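Local coordinates for variant surface glycoprotein MITAT 1.1 (Trypanosoma brucei brucei, PDB 5LY9), which forms the dense surface coat of the parasite, whose antigenically distinct versions let the trypanosome evade the host immune response, at residues S37-I42 with G78-Y83; R69-R74 with T265-N270; N110-L115 with K122-T127; R136-K139 with Q143-A146. All blocks are in the same frame, centred on the assembly; numbering follows the deposited sequence. Where two conformers were deposited one is given.

How the interactions relate
Three of the four contacts draw on the long helix 62-114, which runs along the elongated N-terminal part of this A-type glycoprotein. Interactions 1 and 2 lie near each other, centres about 12 Å apart; they touch through I42 and F72, share the N-linked glycan, and their segments alternate along the chain. Interactions 3 and 4 form a second cluster, centres about 14 Å apart, and follow one another in sequence between the two segments of interaction 2. Interactions 2 and 3 have their centres about 57 Å apart, on opposite sides of the chain's centre. Helix 62-114 therefore links a glycosylated region with a disulfide-bonded one, and interactions 1, 2 and 3 also touch the second subunit.

Interaction 1 of 4, residues S37-I42 with G78-Y83; sequences SNIQKI and GGLESY. With NAG (2-acetamido-2-deoxy-beta-D-glucopyranose), chain C.
I39 supplies the whole apolar contact from 37-42, laying its side chain against the backbone of G79 and L80. The two helical segments run antiparallel; the axes of these short segments approach to 9.7 Å, their directions 160° apart. The CA atoms of I39 and G79 lie 6.2 Å from each other, an approach eased by the missing side chain of the glycine. The ethyl branch does most of the touching: I39 CD1 rests 3.7 Å from G79 C and equally near L80 N. CG1 stands beside the backbone N of I39 (chi1 -72°), and the nearly extended second torsion carries CD1 on to Y83 CB, 4.3 Å away. The other branch, I39 CG2, meets L80 CB at 4.2 Å, the two side chains crossing at about a right angle.

Sugar contacts occupy other side chains of 37-42. The acetamide methyl C8 of the N-acetylglucosamine lies 3.6 Å from N38 CG, while I42 CG1 packs near the sugar N2, and K41 CB near the sugar O3.

Polar bonds are made to outside partners: I39 O accepts from T76 OG1, and Y83 OH bonds Q91. Helices 24-55 and 62-114 pair here as the antiparallel hairpin of the VSG coiled coil; L80 and I36 of the second subunit pack on I39 and L80 respectively, placing the hairpin at the dimer interface.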
loop_
_atom_site.group_PDB
_atom_site.type_symbol
_atom_site.label_atom_id
_atom_site.label_comp_id
_atom_site.label_asym_id
_atom_site.label_seq_id
_atom_site.Cartn_x
_atom_site.Cartn_y
_atom_site.Cartn_z
ATOM N N SER A 37 3.070 14.091 -0.424
ATOM C CA SER A 37 3.068 15.441 -0.852
ATOM C C SER A 37 3.085 16.431 0.324
ATOM O O SER A 37 3.841 17.384 0.311
ATOM C CB SER A 37 1.874 15.719 -1.762
ATOM O OG SER A 37 1.855 17.063 -2.137
ATOM N N ASN A 38 2.254 16.196 1.311
ATOM C CA ASN A 38 2.252 17.014 2.538
ATOM C C ASN A 38 3.588 16.997 3.282
ATOM O O ASN A 38 4.101 18.051 3.696
ATOM C CB ASN A 38 1.136 16.618 3.496
ATOM C CG ASN A 38 -0.228 17.145 3.085
ATOM O OD1 ASN A 38 -0.381 17.876 2.081
ATOM N ND2 ASN A 38 -1.208 16.829 3.886
ATOM N N ILE A 39 4.159 15.819 3.391
ATOM C CA ILE A 39 5.516 15.697 3.982
ATOM C C ILE A 39 6.539 16.521 3.213
ATOM O O ILE A 39 7.373 17.232 3.781
ATOM C CB ILE A 39 5.918 14.200 4.039
ATOM C CG1 ILE A 39 5.096 13.491 5.129
ATOM C CG2 ILE A 39 7.413 14.047 4.346
ATOM C CD1 ILE A 39 5.101 11.967 5.088
ATOM N N GLN A 40 6.483 16.398 1.906
ATOM C CA GLN A 40 7.287 17.230 0.994
ATOM C C GLN A 40 7.129 18.697 1.110
ATOM O O GLN A 40 8.143 19.402 1.063
ATOM C CB GLN A 40 7.178 16.828 -0.464
ATOM C CG GLN A 40 7.676 15.406 -0.763
ATOM C CD GLN A 40 7.309 15.034 -2.192
ATOM O OE1 GLN A 40 6.129 15.116 -2.583
ATOM N NE2 GLN A 40 8.312 14.654 -2.985
ATOM N N LYS A 41 5.888 19.152 1.225
ATOM C CA LYS A 41 5.618 20.567 1.366
ATOM C C LYS A 41 6.239 21.087 2.665
ATOM O O LYS A 41 6.711 22.219 2.704
ATOM C CB LYS A 41 4.115 20.805 1.408
ATOM C CG LYS A 41 3.490 20.589 0.042
ATOM C CD LYS A 41 1.988 20.854 0.115
ATOM C CE LYS A 41 1.369 20.597 -1.257
ATOM N NZ LYS A 41 -0.096 20.695 -1.169
ATOM N N ILE A 42 6.182 20.292 3.733
ATOM C CA ILE A 42 6.766 20.707 5.012
ATOM C C ILE A 42 8.272 20.671 4.948
ATOM O O ILE A 42 8.949 21.586 5.524
ATOM C CB ILE A 42 6.195 19.889 6.187
ATOM C CG1 ILE A 42 4.675 20.097 6.299
ATOM C CG2 ILE A 42 6.727 20.329 7.526
ATOM C CD1 ILE A 42 4.060 19.093 7.219
ATOM N N GLY A 78 9.164 13.768 11.386
ATOM C CA GLY A 78 8.273 12.961 12.220
ATOM C C GLY A 78 7.135 12.431 11.354
ATOM O O GLY A 78 6.674 11.304 11.538
ATOM N N GLY A 79 6.642 13.234 10.436
ATOM C CA GLY A 79 5.594 12.789 9.478
ATOM C C GLY A 79 6.009 11.589 8.628
ATOM O O GLY A 79 5.264 10.573 8.523
ATOM N N LEU A 80 7.229 11.667 8.081
ATOM C CA LEU A 80 7.731 10.561 7.270
ATOM C C LEU A 80 7.890 9.291 8.138
ATOM O O LEU A 80 7.527 8.210 7.697
ATOM C CB LEU A 80 9.050 10.924 6.547
ATOM C CG LEU A 80 9.552 9.913 5.495
ATOM C CD1 LEU A 80 8.542 9.585 4.382
ATOM C CD2 LEU A 80 10.855 10.406 4.837
ATOM N N GLU A 81 8.473 9.437 9.339
ATOM C CA GLU A 81 8.533 8.319 10.253
ATOM C C GLU A 81 7.188 7.736 10.576
ATOM O O GLU A 81 7.068 6.500 10.628
ATOM C CB GLU A 81 9.264 8.750 11.537
ATOM C CG GLU A 81 9.430 7.653 12.587
ATOM C CD GLU A 81 10.402 6.551 12.240
ATOM O OE1 GLU A 81 10.947 6.479 11.144
ATOM O OE2 GLU A 81 10.575 5.673 13.110
ATOM N N SER A 82 6.192 8.569 10.868
ATOM C CA SER A 82 4.841 8.093 11.174
ATOM C C SER A 82 4.218 7.368 9.952
ATOM O O SER A 82 3.509 6.373 10.128
ATOM C CB SER A 82 3.895 9.206 11.574
ATOM O OG SER A 82 4.278 9.816 12.817
ATOM N N TYR A 83 4.454 7.864 8.747
ATOM C CA TYR A 83 3.964 7.157 7.565
ATOM C C TYR A 83 4.620 5.732 7.471
ATOM O O TYR A 83 3.961 4.737 7.238
ATOM C CB TYR A 83 4.213 7.954 6.268
ATOM C CG TYR A 83 3.461 7.355 5.081
ATOM C CD1 TYR A 83 2.119 7.197 5.115
ATOM C CD2 TYR A 83 4.113 6.967 3.979
ATOM C CE1 TYR A 83 1.420 6.664 4.025
ATOM C CE2 TYR A 83 3.443 6.414 2.895
ATOM C CZ TYR A 83 2.101 6.305 2.928
ATOM O OH TYR A 83 1.433 5.747 1.853
HETATM C C1 NAG C . 2.704 24.063 6.384
HETATM C C2 NAG C . 2.324 23.692 4.958
HETATM C C3 NAG C . 3.313 24.190 3.966
HETATM C C4 NAG C . 3.460 25.704 4.175
HETATM C C5 NAG C . 3.860 25.992 5.614
HETATM C C6 NAG C . 3.971 27.479 5.977
HETATM C C7 NAG C . 1.043 21.637 4.647
HETATM C C8 NAG C . 1.030 20.137 4.528
HETATM N N2 NAG C . 2.219 22.243 4.837
HETATM O O3 NAG C . 2.829 23.948 2.651
HETATM O O4 NAG C . 4.509 26.133 3.313
HETATM O O5 NAG C . 2.862 25.478 6.460
HETATM O O6 NAG C . 2.789 28.169 5.541
HETATM O O7 NAG C . 0.017 22.277 4.599
#

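Interaction 2 of 4, residues R69-R74 with T265-N270; sequences RGYFAR and TNETGN. With NAG (2-acetamido-2-deoxy-beta-D-glucopyranose), chain C.
The glycosylated asparagine N266 and its neighbour E267 meet Y71 and F72 of helix 62-114 where the N-linked sugar leaves the chain. N266 ND2 is joined covalently to C1 of the N-acetylglucosamine at 1.4 Å, and the oxygen of the same amide turns to the aromatic pair. N266 OD1 sits at the edge of the F72 ring, near its plane and 3.8 Å from CE1; the ring is steeply inclined to the amide. The Y71 ring lies much flatter to that amide, at 28°.

Y71 reaches across to the loop with CG anti to its backbone N (chi1 165°), which sends the ring outward from the helix. Its hydroxyl oxygen accepts a hydrogen bond from E267 N, 2.9 Å from Y71 OH with an N-H...O angle of 155°, and also bonds a glycerol, probably from the crystallisation liquor. The bond ties the loop between helices 244-254 and 275-285 to the long helix of the VSG N-terminal domain, at the middle residue of the N-E-T sequon. E267 leans along the ring edge, its OE1 3.7 Å from Y71 CE1, with the carboxylate steeply turned from the ring; OE2 is held by T276 OG1.

F72 takes the sugar as well as the amide. Its CZ comes 3.7 Å from C6 of the N-acetylglucosamine, while one face carries Y71 CD2 near the rim. Farther along the helix, R74 forms a salt bridge with D348 of the second subunit.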
loop_
_atom_site.group_PDB
_atom_site.type_symbol
_atom_site.label_atom_id
_atom_site.label_comp_id
_atom_site.label_asym_id
_atom_site.label_seq_id
_atom_site.Cartn_x
_atom_site.Cartn_y
_atom_site.Cartn_z
ATOM N N ARG A 69 12.129 26.953 11.498
ATOM C CA ARG A 69 12.927 25.947 10.753
ATOM C C ARG A 69 12.900 24.648 11.518
ATOM O O ARG A 69 12.697 23.596 10.941
ATOM C CB ARG A 69 14.329 26.485 10.612
ATOM C CG ARG A 69 15.333 25.536 9.938
ATOM C CD ARG A 69 16.357 24.965 10.889
ATOM N NE ARG A 69 17.330 24.229 10.093
ATOM C CZ ARG A 69 18.378 24.769 9.473
ATOM N NH1 ARG A 69 18.737 26.043 9.616
ATOM N NH2 ARG A 69 19.086 24.011 8.682
ATOM N N GLY A 70 13.130 24.754 12.823
ATOM C CA GLY A 70 13.092 23.559 13.706
ATOM C C GLY A 70 11.752 22.903 13.724
ATOM O O GLY A 70 11.670 21.649 13.720
ATOM N N TYR A 71 10.681 23.718 13.729
ATOM C CA TYR A 71 9.334 23.216 13.687
ATOM C C TYR A 71 9.030 22.449 12.422
ATOM O O TYR A 71 8.552 21.304 12.444
ATOM C CB TYR A 71 8.360 24.343 13.931
ATOM C CG TYR A 71 6.976 24.058 13.573
ATOM C CD1 TYR A 71 6.102 23.520 14.473
ATOM C CD2 TYR A 71 6.540 24.342 12.307
ATOM C CE1 TYR A 71 4.844 23.195 14.097
ATOM C CE2 TYR A 71 5.316 24.019 11.904
ATOM C CZ TYR A 71 4.423 23.465 12.813
ATOM O OH TYR A 71 3.093 23.224 12.404
ATOM N N PHE A 72 9.330 23.056 11.309
ATOM C CA PHE A 72 9.069 22.350 10.055
ATOM C C PHE A 72 9.905 21.078 9.944
ATOM O O PHE A 72 9.414 20.047 9.479
ATOM C CB PHE A 72 9.371 23.258 8.832
ATOM C CG PHE A 72 8.413 24.417 8.690
ATOM C CD1 PHE A 72 7.060 24.215 8.658
ATOM C CD2 PHE A 72 8.883 25.710 8.524
ATOM C CE1 PHE A 72 6.127 25.280 8.533
ATOM C CE2 PHE A 72 7.991 26.790 8.434
ATOM C CZ PHE A 72 6.640 26.574 8.447
ATOM N N ALA A 73 11.155 21.131 10.359
ATOM C CA ALA A 73 11.967 19.905 10.418
ATOM C C ALA A 73 11.340 18.805 11.259
ATOM O O ALA A 73 11.196 17.676 10.770
ATOM C CB ALA A 73 13.343 20.206 10.916
ATOM N N ARG A 74 10.942 19.105 12.471
ATOM C CA ARG A 74 10.269 18.065 13.279
ATOM C C ARG A 74 9.066 17.529 12.569
ATOM O O ARG A 74 8.801 16.328 12.607
ATOM C CB ARG A 74 9.869 18.528 14.703
ATOM C CG ARG A 74 11.034 18.587 15.645
ATOM C CD ARG A 74 10.566 18.455 17.090
ATOM N NE ARG A 74 11.676 18.513 18.006
ATOM C CZ ARG A 74 11.559 18.587 19.311
ATOM N NH1 ARG A 74 10.356 18.562 19.911
ATOM N NH2 ARG A 74 12.644 18.672 20.041
ATOM N N THR A 265 0.145 17.224 8.743
ATOM C CA THR A 265 -0.298 18.585 8.530
ATOM C C THR A 265 0.312 19.470 9.564
ATOM O O THR A 265 0.801 18.993 10.595
ATOM C CB THR A 265 -1.847 18.692 8.672
ATOM O OG1 THR A 265 -2.273 18.013 9.845
ATOM C CG2 THR A 265 -2.535 18.033 7.499
ATOM N N ASN A 266 0.332 20.752 9.268
ATOM C CA ASN A 266 0.754 21.756 10.228
ATOM C C ASN A 266 -0.159 21.819 11.432
ATOM O O ASN A 266 -1.371 21.596 11.360
ATOM C CB ASN A 266 0.814 23.109 9.531
ATOM C CG ASN A 266 2.003 23.247 8.544
ATOM O OD1 ASN A 266 3.188 22.934 8.859
ATOM N ND2 ASN A 266 1.713 23.798 7.385
ATOM N N GLU A 267 0.428 22.129 12.577
ATOM C CA GLU A 267 -0.338 22.311 13.820
ATOM C C GLU A 267 -1.139 23.605 13.722
ATOM O O GLU A 267 -0.796 24.515 12.969
ATOM C CB GLU A 267 0.610 22.308 15.009
ATOM C CG GLU A 267 1.225 20.914 15.128
ATOM C CD GLU A 267 2.288 20.721 16.237
ATOM O OE1 GLU A 267 2.763 21.726 16.821
ATOM O OE2 GLU A 267 2.747 19.567 16.362
ATOM N N THR A 268 -2.244 23.622 14.451
ATOM C CA THR A 268 -3.233 24.688 14.495
ATOM C C THR A 268 -3.492 25.161 15.944
ATOM O O THR A 268 -3.063 24.592 16.899
ATOM C CB THR A 268 -4.592 24.225 13.899
ATOM O OG1 THR A 268 -5.158 23.231 14.753
ATOM C CG2 THR A 268 -4.400 23.682 12.566
ATOM N N GLY A 269 -4.124 26.318 16.027
ATOM C CA GLY A 269 -4.487 26.954 17.252
ATOM C C GLY A 269 -3.414 27.948 17.720
ATOM O O GLY A 269 -2.406 28.214 17.064
ATOM N N ASN A 270 -3.635 28.453 18.902
ATOM C CA ASN A 270 -2.692 29.412 19.455
ATOM C C ASN A 270 -1.324 28.760 19.583
ATOM O O ASN A 270 -1.170 27.541 19.757
ATOM C CB ASN A 270 -3.181 29.859 20.807
ATOM C CG ASN A 270 -4.324 30.830 20.752
ATOM O OD1 ASN A 270 -4.832 31.188 19.717
ATOM N ND2 ASN A 270 -4.647 31.358 21.923
HETATM C C1 NAG C . 2.704 24.063 6.384
HETATM C C2 NAG C . 2.324 23.692 4.958
HETATM C C3 NAG C . 3.313 24.190 3.966
HETATM C C4 NAG C . 3.460 25.704 4.175
HETATM C C5 NAG C . 3.860 25.992 5.614
HETATM C C6 NAG C . 3.971 27.479 5.977
HETATM C C7 NAG C . 1.043 21.637 4.647
HETATM C C8 NAG C . 1.030 20.137 4.528
HETATM N N2 NAG C . 2.219 22.243 4.837
HETATM O O3 NAG C . 2.829 23.948 2.651
HETATM O O4 NAG C . 4.509 26.133 3.313
HETATM O O5 NAG C . 2.862 25.478 6.460
HETATM O O6 NAG C . 2.789 28.169 5.541
HETATM O O7 NAG C . 0.017 22.277 4.599
#

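Interaction 3 of 4, residues N110-L115 with K122-T127; sequences NLLESL and KCLVTT
The backbone at L112, near the end of helix 62-114, comes within 5.3 Å of C123 CA to CA, as the chain leaves the helix at L115 and returns past its last turn. Here the long helix of the VSG N-terminal domain gives way to a loop that folds back on its last turn; the returning loop also carries the C123-C190 disulfide. A water bridges the two backbones: it donates to L112 O at 2.8 Å and accepts from C123 N, so a single molecule serves a helix carbonyl and a loop amide that do not bond each other.

Leucines fill the apolar part. L124 lies across L112 at about a right angle, its CD2 3.8 Å from L112 CD1 and equally near L112 CB. The L124 side chain first leaves its backbone to one side, then (chi1 -65°, CG beside the backbone N) brings both methyls back to the helix, CD2 to L112 and CD1 to the CB and backbone N of E113. The carboxylate of E113 extends from this patch to a salt bridge with R135, and L140 packs on both E113 and L124.

C123 is directed at the helix. Its CB lies 3.3 Å from L112 O and 3.9 Å from L112 CD2, while SG rests against L115 CB. Y201 of the second subunit covers L115 and C123, bringing the dimer partner to this end of the helix. In the final turn, S114 OG donates to N110 O at 2.7 Å, tilted 35° from the carbonyl plane, and S114 N reaches that oxygen from the opposite face.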
loop_
_atom_site.group_PDB
_atom_site.type_symbol
_atom_site.label_atom_id
_atom_site.label_comp_id
_atom_site.label_asym_id
_atom_site.label_seq_id
_atom_site.Cartn_x
_atom_site.Cartn_y
_atom_site.Cartn_z
ATOM N N ASN A 110 -20.083 -14.477 -10.197
ATOM C CA ASN A 110 -19.772 -15.080 -11.469
ATOM C C ASN A 110 -20.328 -16.516 -11.530
ATOM O O ASN A 110 -20.869 -16.938 -12.596
ATOM C CB ASN A 110 -18.273 -15.105 -11.736
ATOM C CG ASN A 110 -17.909 -15.776 -13.062
ATOM O OD1 ASN A 110 -18.095 -15.190 -14.118
ATOM N ND2 ASN A 110 -17.452 -17.001 -13.003
ATOM N N LEU A 111 -20.175 -17.281 -10.426
ATOM C CA LEU A 111 -20.615 -18.666 -10.469
ATOM C C LEU A 111 -22.159 -18.685 -10.621
ATOM O O LEU A 111 -22.678 -19.399 -11.460
ATOM C CB LEU A 111 -20.204 -19.407 -9.178
ATOM C CG LEU A 111 -20.804 -20.795 -9.053
ATOM C CD1 LEU A 111 -20.324 -21.701 -10.198
ATOM C CD2 LEU A 111 -20.451 -21.385 -7.737
ATOM N N LEU A 112 -22.875 -17.866 -9.854
ATOM C CA LEU A 112 -24.316 -17.820 -9.955
ATOM C C LEU A 112 -24.726 -17.407 -11.353
ATOM O O LEU A 112 -25.675 -18.012 -11.929
ATOM C CB LEU A 112 -24.967 -16.903 -8.947
ATOM C CG LEU A 112 -24.886 -17.308 -7.494
ATOM C CD1 LEU A 112 -25.543 -16.255 -6.590
ATOM C CD2 LEU A 112 -25.426 -18.669 -7.310
ATOM N N GLU A 113 -24.067 -16.401 -11.928
ATOM C CA GLU A 113 -24.358 -16.029 -13.310
ATOM C C GLU A 113 -24.193 -17.171 -14.285
ATOM O O GLU A 113 -24.944 -17.312 -15.289
ATOM C CB GLU A 113 -23.516 -14.822 -13.725
ATOM C CG GLU A 113 -24.032 -14.143 -14.956
ATOM C CD GLU A 113 -23.230 -12.877 -15.313
ATOM O OE1 GLU A 113 -22.463 -12.361 -14.424
ATOM O OE2 GLU A 113 -23.376 -12.412 -16.490
ATOM N N SER A 114 -23.202 -17.986 -14.021
ATOM C CA SER A 114 -22.807 -19.052 -14.946
ATOM C C SER A 114 -23.675 -20.279 -14.861
ATOM O O SER A 114 -23.650 -21.092 -15.775
ATOM C CB SER A 114 -21.365 -19.478 -14.681
ATOM O OG SER A 114 -20.473 -18.357 -14.856
ATOM N N LEU A 115 -24.468 -20.405 -13.822
ATOM C CA LEU A 115 -25.316 -21.578 -13.665
ATOM C C LEU A 115 -26.688 -21.327 -14.275
ATOM O O LEU A 115 -27.713 -21.370 -13.623
ATOM C CB LEU A 115 -25.405 -22.003 -12.196
ATOM C CG LEU A 115 -24.129 -22.399 -11.496
ATOM C CD1 LEU A 115 -24.349 -22.679 -9.993
ATOM C CD2 LEU A 115 -23.498 -23.596 -12.232
ATOM N N LYS A 122 -31.609 -21.047 -13.398
ATOM C CA LYS A 122 -31.329 -19.625 -13.456
ATOM C C LYS A 122 -31.073 -19.171 -12.048
ATOM O O LYS A 122 -31.926 -19.350 -11.195
ATOM C CB LYS A 122 -32.514 -18.862 -14.041
ATOM C CG LYS A 122 -32.944 -19.278 -15.410
ATOM C CD LYS A 122 -34.108 -18.524 -15.967
ATOM C CE LYS A 122 -34.225 -18.979 -17.420
ATOM N NZ LYS A 122 -35.513 -18.506 -17.975
ATOM N N CYS A 123 -29.904 -18.549 -11.792
ATOM C CA CYS A 123 -29.540 -18.212 -10.394
ATOM C C CYS A 123 -29.563 -16.724 -10.018
ATOM O O CYS A 123 -29.817 -16.344 -8.861
ATOM C CB CYS A 123 -28.189 -18.826 -10.030
ATOM S SG CYS A 123 -28.162 -20.600 -9.791
ATOM N N LEU A 124 -29.269 -15.866 -10.961
ATOM C CA LEU A 124 -29.444 -14.433 -10.747
ATOM C C LEU A 124 -30.647 -14.031 -11.537
ATOM O O LEU A 124 -30.592 -14.006 -12.753
ATOM C CB LEU A 124 -28.231 -13.626 -11.190
ATOM C CG LEU A 124 -26.952 -13.877 -10.390
ATOM C CD1 LEU A 124 -25.887 -12.910 -10.924
ATOM C CD2 LEU A 124 -27.096 -13.725 -8.885
ATOM N N VAL A 125 -31.721 -13.774 -10.830
ATOM C CA VAL A 125 -32.982 -13.477 -11.441
ATOM C C VAL A 125 -33.488 -12.108 -11.052
ATOM O O VAL A 125 -32.892 -11.396 -10.217
ATOM C CB VAL A 125 -34.045 -14.589 -11.106
ATOM C CG1 VAL A 125 -33.596 -15.896 -11.690
ATOM C CG2 VAL A 125 -34.358 -14.689 -9.600
ATOM N N THR A 126 -34.595 -11.687 -11.681
ATOM C CA THR A 126 -35.087 -10.354 -11.465
ATOM C C THR A 126 -36.041 -10.361 -10.299
ATOM O O THR A 126 -35.641 -10.169 -9.115
ATOM C CB THR A 126 -35.684 -9.772 -12.746
ATOM O OG1 THR A 126 -36.795 -10.617 -13.131
ATOM C CG2 THR A 126 -34.648 -9.697 -13.795
ATOM N N THR A 127 -37.327 -10.580 -10.578
ATOM C CA THR A 127 -38.382 -10.545 -9.561
ATOM C C THR A 127 -39.177 -11.880 -9.501
ATOM O O THR A 127 -40.021 -12.028 -8.626
ATOM C CB THR A 127 -39.402 -9.455 -9.917
ATOM O OG1 THR A 127 -39.903 -9.751 -11.234
ATOM C CG2 THR A 127 -38.768 -8.013 -9.879
HETATM O O HOH W 1 -27.981 -17.627 -13.397
#

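Interaction 4 of 4, residues R136-K139 with Q143-A146; sequences RETK and QECA
T138 bonds to 143-146 through both its carbonyl and its hydroxyl. T138 O accepts from C145 N at 2.8 Å, in the carbonyl plane, with an N-H...O angle of 155°. T138 OG1 donates to E144 OE1 at 2.6 Å, on the syn side of the carboxylate and 22° out of its plane. The glutamate gets there by a bend at chi2 (67°) that turns its carboxylate toward the threonine hydroxyl.

K139 and E144 form an antiparallel non-hydrogen-bonded pair of the small three-stranded sheet, and beside this pair K139 CA makes a CA-H...O contact with Q143 O at 3.3 Å, next to the C145 N bond. A type II' turn from R136 to K139 joins the first two strands; R136 and K139 bond N to O in both directions, and R136 O receives an additional weak bond from K139 NZ. On the outer strand, Q143 NE2 donates to E144 O at 2.7 Å, meeting a lone pair, while Q143 packs on helix 8-21.

C145 is disulfide-bonded to C15 of that helix. Around this covalent link, the contact is largely polar and lies at the surface; K139 NZ remains 5.9 Å from E144 OE1, so their opposite charges probably attract only from a distance.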
loop_
_atom_site.group_PDB
_atom_site.type_symbol
_atom_site.label_atom_id
_atom_site.label_comp_id
_atom_site.label_asym_id
_atom_site.label_seq_id
_atom_site.Cartn_x
_atom_site.Cartn_y
_atom_site.Cartn_z
ATOM N N ARG A 136 -25.183 -7.195 -20.173
ATOM C CA ARG A 136 -24.762 -6.409 -21.325
ATOM C C ARG A 136 -23.445 -5.748 -20.993
ATOM O O ARG A 136 -23.422 -4.783 -20.223
ATOM C CB ARG A 136 -25.816 -5.358 -21.680
ATOM C CG ARG A 136 -27.237 -5.893 -21.788
ATOM C CD ARG A 136 -28.208 -4.845 -22.369
ATOM N NE ARG A 136 -29.543 -5.419 -22.604
ATOM C CZ ARG A 136 -30.428 -5.694 -21.644
ATOM N NH1 ARG A 136 -30.177 -5.455 -20.354
ATOM N NH2 ARG A 136 -31.579 -6.252 -21.979
ATOM N N GLU A 137 -22.351 -6.270 -21.532
ATOM C CA GLU A 137 -21.009 -5.757 -21.204
ATOM C C GLU A 137 -20.806 -5.827 -19.712
ATOM O O GLU A 137 -20.916 -6.902 -19.109
ATOM C CB GLU A 137 -20.838 -4.330 -21.707
ATOM C CG GLU A 137 -21.422 -4.074 -23.049
ATOM C CD GLU A 137 -20.712 -4.804 -24.080
ATOM O OE1 GLU A 137 -19.460 -4.778 -23.980
ATOM O OE2 GLU A 137 -21.405 -5.374 -24.980
ATOM N N THR A 138 -20.602 -4.688 -19.051
ATOM C CA THR A 138 -20.280 -4.699 -17.619
ATOM C C THR A 138 -21.509 -4.614 -16.719
ATOM O O THR A 138 -21.376 -4.677 -15.528
ATOM C CB THR A 138 -19.395 -3.513 -17.289
ATOM O OG1 THR A 138 -20.041 -2.305 -17.709
ATOM C CG2 THR A 138 -18.049 -3.708 -17.928
ATOM N N LYS A 139 -22.681 -4.524 -17.298
ATOM C CA LYS A 139 -23.947 -4.333 -16.599
ATOM C C LYS A 139 -24.724 -5.655 -16.457
ATOM O O LYS A 139 -24.723 -6.483 -17.383
ATOM C CB LYS A 139 -24.843 -3.410 -17.400
ATOM C CG LYS A 139 -24.310 -2.012 -17.606
ATOM C CD LYS A 139 -25.147 -1.231 -18.598
ATOM C CE LYS A 139 -25.284 -1.729 -20.029
ATOM N NZ LYS A 139 -24.042 -1.493 -20.699
ATOM N N GLN A 143 -27.649 -2.476 -13.693
ATOM C CA GLN A 143 -26.705 -2.222 -12.609
ATOM C C GLN A 143 -25.280 -2.550 -13.082
ATOM O O GLN A 143 -25.031 -3.675 -13.526
ATOM C CB GLN A 143 -27.077 -3.101 -11.424
ATOM C CG GLN A 143 -26.159 -3.061 -10.213
ATOM C CD GLN A 143 -25.788 -1.694 -9.719
ATOM O OE1 GLN A 143 -26.716 -0.940 -9.386
ATOM N NE2 GLN A 143 -24.421 -1.343 -9.624
ATOM N N GLU A 144 -24.364 -1.598 -12.950
ATOM C CA GLU A 144 -22.972 -1.908 -13.197
ATOM C C GLU A 144 -22.557 -3.062 -12.267
ATOM O O GLU A 144 -22.819 -3.053 -11.045
ATOM C CB GLU A 144 -22.122 -0.700 -12.955
ATOM C CG GLU A 144 -20.692 -0.860 -13.243
ATOM C CD GLU A 144 -20.266 -1.074 -14.676
ATOM O OE1 GLU A 144 -21.075 -1.066 -15.620
ATOM O OE2 GLU A 144 -19.005 -1.209 -14.857
ATOM N N CYS A 145 -21.940 -4.059 -12.871
ATOM C CA CYS A 145 -21.474 -5.243 -12.159
ATOM C C CYS A 145 -20.301 -5.896 -12.901
ATOM O O CYS A 145 -20.445 -7.002 -13.470
ATOM C CB CYS A 145 -22.643 -6.193 -11.994
ATOM S SG CYS A 145 -22.437 -7.334 -10.606
ATOM N N ALA A 146 -19.170 -5.206 -12.889
ATOM C CA ALA A 146 -18.008 -5.653 -13.633
ATOM C C ALA A 146 -17.312 -6.558 -12.617
ATOM O O ALA A 146 -16.776 -6.085 -11.559
ATOM C CB ALA A 146 -17.104 -4.527 -14.079
#